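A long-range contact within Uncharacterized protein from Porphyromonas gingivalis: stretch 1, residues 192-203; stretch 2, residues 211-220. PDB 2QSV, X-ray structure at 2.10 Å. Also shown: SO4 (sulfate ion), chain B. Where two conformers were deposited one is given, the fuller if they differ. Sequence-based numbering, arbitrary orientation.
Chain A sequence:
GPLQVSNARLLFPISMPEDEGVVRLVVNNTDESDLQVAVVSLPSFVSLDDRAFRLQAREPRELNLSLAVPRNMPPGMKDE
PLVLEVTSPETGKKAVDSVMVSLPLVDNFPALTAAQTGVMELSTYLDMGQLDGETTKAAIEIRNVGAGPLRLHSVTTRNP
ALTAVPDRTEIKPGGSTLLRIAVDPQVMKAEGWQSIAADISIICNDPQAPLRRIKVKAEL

Stretch 1, residues 192-203: GWQSIAADISII
Stretch 2 (211-220) LRRIKVKAEL

The two stretches form an antiparallel pair of neighbouring β-strands, bonded through a ladder of backbone hydrogen bonds, with a largely apolar face and a mixed one that carries a salt bridge.

Strand 195-203 runs against strand 211-219 at 154° between N-to-C directions, with axes approaching to 4.5 Å; phi/psi values are extended throughout, for example -93/124 at Ile 200 and -106/122 at Ile 214. The register pairs Ser 195 with Glu 219 and continues stepwise to Ile 203 with Leu 211, so paired residue numbers sum to 414. CA-CA separations alternate: Ile 196 CA to Ala 218 CA is 5.4 Å in a hydrogen-bonded pair, Ser 195 CA to Glu 219 CA 4.1 Å in a non-hydrogen-bonded one.

Each hydrogen-bonded pair donates both ways. Ile 202 N to Arg 212 O and Arg 212 N to Ile 202 O are both 2.8 Å; Ile 200 N to Ile 214 O is 2.8 Å and Ile 214 N to Ile 200 O 3.0 Å; Ala 198 N to Val 216 O is 2.9 Å and Val 216 N to Ala 198 O 2.8 Å. The ladder loosens at Ile 196, whose N reaches Ala 218 O at 2.9 Å while the return bond, Ala 218 N to Ile 196 O, is weak at 3.4 Å. Beyond it, Leu 220 N donates to Gln 194 O at 2.8 Å. CA-H groups of the narrow pairs approach carbonyls of the adjacent hydrogen-bonded pairs, as with Arg 213 CA to Ile 200 O at 3.2 Å.

On one face Ile 196, Ala 198, Ile 200, Ile 202, Ala 218, Val 216 and Ile 214 are buried; Arg 212, paired there with Ile 202, is partly exposed and its end leads away. Ile 200, Ile 202 and Ile 214 share chi1 m and chi2 t; Ile 196 takes p, t and Val 216 takes t. Diagonal packing brings Ile 200 CD1 to Val 216 CG2 at 3.6 Å and Ile 202 CD1 to Ile 214 CD1 at 4.0 Å, while Ile 196 CG1 meets Ala 218 CB at 3.8 Å.

On the other face, Asp 199 (chi1 m) and Lys 215 (t, p, p, chi4 -148°) turn their ends closer together, and Asp 199 OD1 forms a salt bridge with Lys 215 NZ at 2.9 Å. Water 2 also bridges them, donating to Asp 199 OD2 (2.6 Å) and accepting from Lys 215 NZ (2.8 Å). Arg 213 (m, t, t, chi4 100°) is linked to the same carboxylate by water 1, 2.7 Å from Asp 199 OD2 and 3.3 Å from Arg 213 NE. This face ends in an apolar pair, Ile 203 CG1 meeting Leu 211 CD1 at 3.9 Å. Asp 199 N, pointing outward from this partner strand, donates to sulfate O1 at 2.8 Å.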

# COMPACT_ATOMS: atom_id res chain seq x y z
N GLY A 192 -9.63 20.44 -0.19
CA GLY A 192 -8.96 21.62 0.35
C GLY A 192 -7.45 21.57 0.29
O GLY A 192 -6.77 22.02 1.21
N TRP A 193 -6.92 20.98 -0.79
CA TRP A 193 -5.47 21.03 -1.05
C TRP A 193 -5.23 22.10 -2.12
O TRP A 193 -5.99 22.20 -3.09
CB TRP A 193 -4.92 19.67 -1.52
CG TRP A 193 -5.18 18.52 -0.56
CD1 TRP A 193 -5.18 18.58 0.82
CD2 TRP A 193 -5.44 17.15 -0.90
NE1 TRP A 193 -5.45 17.34 1.35
CE2 TRP A 193 -5.62 16.45 0.33
CE3 TRP A 193 -5.56 16.45 -2.11
CZ2 TRP A 193 -5.89 15.07 0.36
CZ3 TRP A 193 -5.83 15.10 -2.07
CH2 TRP A 193 -6.00 14.42 -0.85
N GLN A 194 -4.19 22.91 -1.92
CA GLN A 194 -3.78 23.88 -2.93
C GLN A 194 -2.70 23.24 -3.80
O GLN A 194 -2.50 23.65 -4.94
CB GLN A 194 -3.24 25.17 -2.29
CG GLN A 194 -4.32 26.15 -1.80
CD GLN A 194 -5.10 26.79 -2.94
OE1 GLN A 194 -6.32 26.63 -3.03
NE2 GLN A 194 -4.41 27.50 -3.83
N SER A 195 -2.01 22.25 -3.24
CA SER A 195 -0.97 21.53 -3.94
C SER A 195 -0.88 20.09 -3.43
O SER A 195 -1.33 19.75 -2.31
CB SER A 195 0.36 22.26 -3.78
OG SER A 195 0.83 22.15 -2.46
N ILE A 196 -0.33 19.22 -4.28
CA ILE A 196 -0.05 17.85 -3.87
C ILE A 196 1.40 17.51 -4.10
O ILE A 196 2.06 18.10 -4.93
CB ILE A 196 -0.95 16.80 -4.57
CG1 ILE A 196 -0.88 16.92 -6.10
CG2 ILE A 196 -2.37 16.85 -4.06
CD1 ILE A 196 -1.38 15.68 -6.82
N ALA A 197 1.89 16.55 -3.33
CA ALA A 197 3.18 15.99 -3.56
C ALA A 197 2.95 14.50 -3.24
O ALA A 197 2.81 14.12 -2.08
CB ALA A 197 4.21 16.64 -2.64
N ALA A 198 2.81 13.69 -4.28
CA ALA A 198 2.32 12.33 -4.08
C ALA A 198 3.21 11.32 -4.84
O ALA A 198 3.82 11.67 -5.88
CB ALA A 198 0.89 12.26 -4.53
N ASP A 199 3.36 10.12 -4.30
CA ASP A 199 4.15 9.08 -4.92
C ASP A 199 3.35 8.14 -5.81
O ASP A 199 2.27 7.68 -5.43
CB ASP A 199 4.88 8.22 -3.89
CG ASP A 199 5.95 8.99 -3.12
OD1 ASP A 199 6.64 9.86 -3.72
OD2 ASP A 199 6.06 8.73 -1.90
N ILE A 200 3.91 7.84 -6.98
CA ILE A 200 3.50 6.63 -7.69
C ILE A 200 4.46 5.51 -7.27
O ILE A 200 5.63 5.65 -7.42
CB ILE A 200 3.54 6.79 -9.25
CG1 ILE A 200 2.59 7.91 -9.68
CG2 ILE A 200 3.13 5.46 -9.86
CD1 ILE A 200 2.91 8.56 -11.12
N SER A 201 3.94 4.40 -6.76
CA SER A 201 4.78 3.30 -6.33
C SER A 201 4.71 2.15 -7.33
O SER A 201 3.59 1.71 -7.72
CB SER A 201 4.37 2.79 -4.95
OG SER A 201 4.53 3.83 -3.98
N ILE A 202 5.88 1.69 -7.76
CA ILE A 202 5.96 0.60 -8.76
C ILE A 202 6.74 -0.54 -8.20
O ILE A 202 7.84 -0.38 -7.80
CB ILE A 202 6.65 1.09 -10.12
CG1 ILE A 202 5.87 2.28 -10.73
CG2 ILE A 202 6.83 -0.15 -11.10
CD1 ILE A 202 6.60 3.01 -11.90
N ILE A 203 6.14 -1.71 -8.17
CA ILE A 203 6.87 -2.91 -7.82
C ILE A 203 7.19 -3.67 -9.12
O ILE A 203 6.29 -3.91 -9.90
CB ILE A 203 6.12 -3.77 -6.81
CG1 ILE A 203 6.11 -3.01 -5.45
CG2 ILE A 203 6.83 -5.16 -6.65
CD1 ILE A 203 5.47 -3.70 -4.35
N LEU A 211 11.18 -1.77 -5.72
CA LEU A 211 10.16 -0.81 -5.36
C LEU A 211 10.65 0.60 -5.77
O LEU A 211 11.61 1.16 -5.19
CB LEU A 211 9.78 -0.93 -3.86
CG LEU A 211 8.90 0.17 -3.26
CD1 LEU A 211 7.54 0.26 -3.93
CD2 LEU A 211 8.74 -0.07 -1.73
N ARG A 212 9.99 1.18 -6.79
CA ARG A 212 10.46 2.43 -7.38
C ARG A 212 9.39 3.49 -7.18
O ARG A 212 8.24 3.17 -7.28
CB ARG A 212 10.74 2.17 -8.88
CG ARG A 212 11.77 3.10 -9.44
CD ARG A 212 13.19 2.76 -8.97
NE ARG A 212 13.98 3.80 -9.58
CZ ARG A 212 14.44 3.74 -10.83
NH1 ARG A 212 14.24 2.63 -11.59
NH2 ARG A 212 15.14 4.77 -11.28
N ARG A 213 9.75 4.72 -6.83
CA ARG A 213 8.75 5.75 -6.61
C ARG A 213 8.99 6.96 -7.44
O ARG A 213 10.12 7.44 -7.57
CB ARG A 213 8.61 6.15 -5.12
CG ARG A 213 8.15 5.06 -4.24
CD ARG A 213 8.30 5.56 -2.83
NE ARG A 213 7.74 4.70 -1.80
CZ ARG A 213 8.46 3.87 -1.06
NH1 ARG A 213 9.73 3.70 -1.29
NH2 ARG A 213 7.87 3.18 -0.13
N ILE A 214 7.92 7.43 -8.03
CA ILE A 214 7.93 8.63 -8.77
C ILE A 214 7.20 9.68 -7.93
O ILE A 214 6.04 9.49 -7.57
CB ILE A 214 7.13 8.47 -10.12
CG1 ILE A 214 7.79 7.41 -11.00
CG2 ILE A 214 7.12 9.79 -10.90
CD1 ILE A 214 6.85 7.00 -12.13
N LYS A 215 7.89 10.77 -7.64
CA LYS A 215 7.24 11.91 -6.98
C LYS A 215 6.59 12.82 -7.99
O LYS A 215 7.24 13.33 -8.89
CB LYS A 215 8.23 12.72 -6.13
CG LYS A 215 7.64 14.10 -5.68
CD LYS A 215 6.45 13.95 -4.70
CE LYS A 215 6.88 13.31 -3.38
NZ LYS A 215 5.85 12.49 -2.73
N VAL A 216 5.29 13.00 -7.86
CA VAL A 216 4.51 13.88 -8.69
C VAL A 216 4.06 15.12 -7.86
O VAL A 216 3.49 14.99 -6.76
CB VAL A 216 3.28 13.15 -9.26
CG1 VAL A 216 2.45 14.07 -10.19
CG2 VAL A 216 3.71 11.86 -10.03
N LYS A 217 4.33 16.30 -8.40
CA LYS A 217 3.88 17.58 -7.85
C LYS A 217 2.92 18.29 -8.78
O LYS A 217 3.05 18.24 -10.02
CB LYS A 217 5.06 18.48 -7.57
CG LYS A 217 5.87 18.03 -6.40
CD LYS A 217 7.10 18.94 -6.26
CE LYS A 217 7.93 18.45 -5.10
NZ LYS A 217 9.13 19.32 -4.97
N ALA A 218 1.93 18.95 -8.17
CA ALA A 218 0.93 19.71 -8.88
C ALA A 218 0.37 20.80 -7.94
O ALA A 218 0.31 20.60 -6.72
CB ALA A 218 -0.19 18.79 -9.38
N GLU A 219 0.00 21.95 -8.49
CA GLU A 219 -0.67 23.02 -7.72
C GLU A 219 -1.88 23.55 -8.47
O GLU A 219 -1.95 23.46 -9.71
CB GLU A 219 0.30 24.14 -7.31
CG GLU A 219 0.98 24.84 -8.46
CD GLU A 219 2.26 25.57 -8.04
OE1 GLU A 219 2.18 26.43 -7.13
OE2 GLU A 219 3.34 25.29 -8.64
N LEU A 220 -2.86 24.09 -7.73
CA LEU A 220 -4.12 24.50 -8.34
C LEU A 220 -4.00 25.59 -9.42
O LEU A 220 -3.16 26.47 -9.30
CB LEU A 220 -5.15 24.91 -7.27
CG LEU A 220 -5.79 23.74 -6.55
CD1 LEU A 220 -6.76 24.25 -5.50
CD2 LEU A 220 -6.51 22.85 -7.55
S SO4 B . 1.51 9.50 -1.11
O1 SO4 B . 2.68 10.23 -1.58
O2 SO4 B . 1.40 9.57 0.36
O3 SO4 B . 0.27 10.01 -1.69
O4 SO4 B . 1.71 8.10 -1.44
O HOH W 1 5.14 6.44 -0.79
O HOH W 2 6.09 10.91 -0.41
O HOH W 3 4.78 3.18 -1.32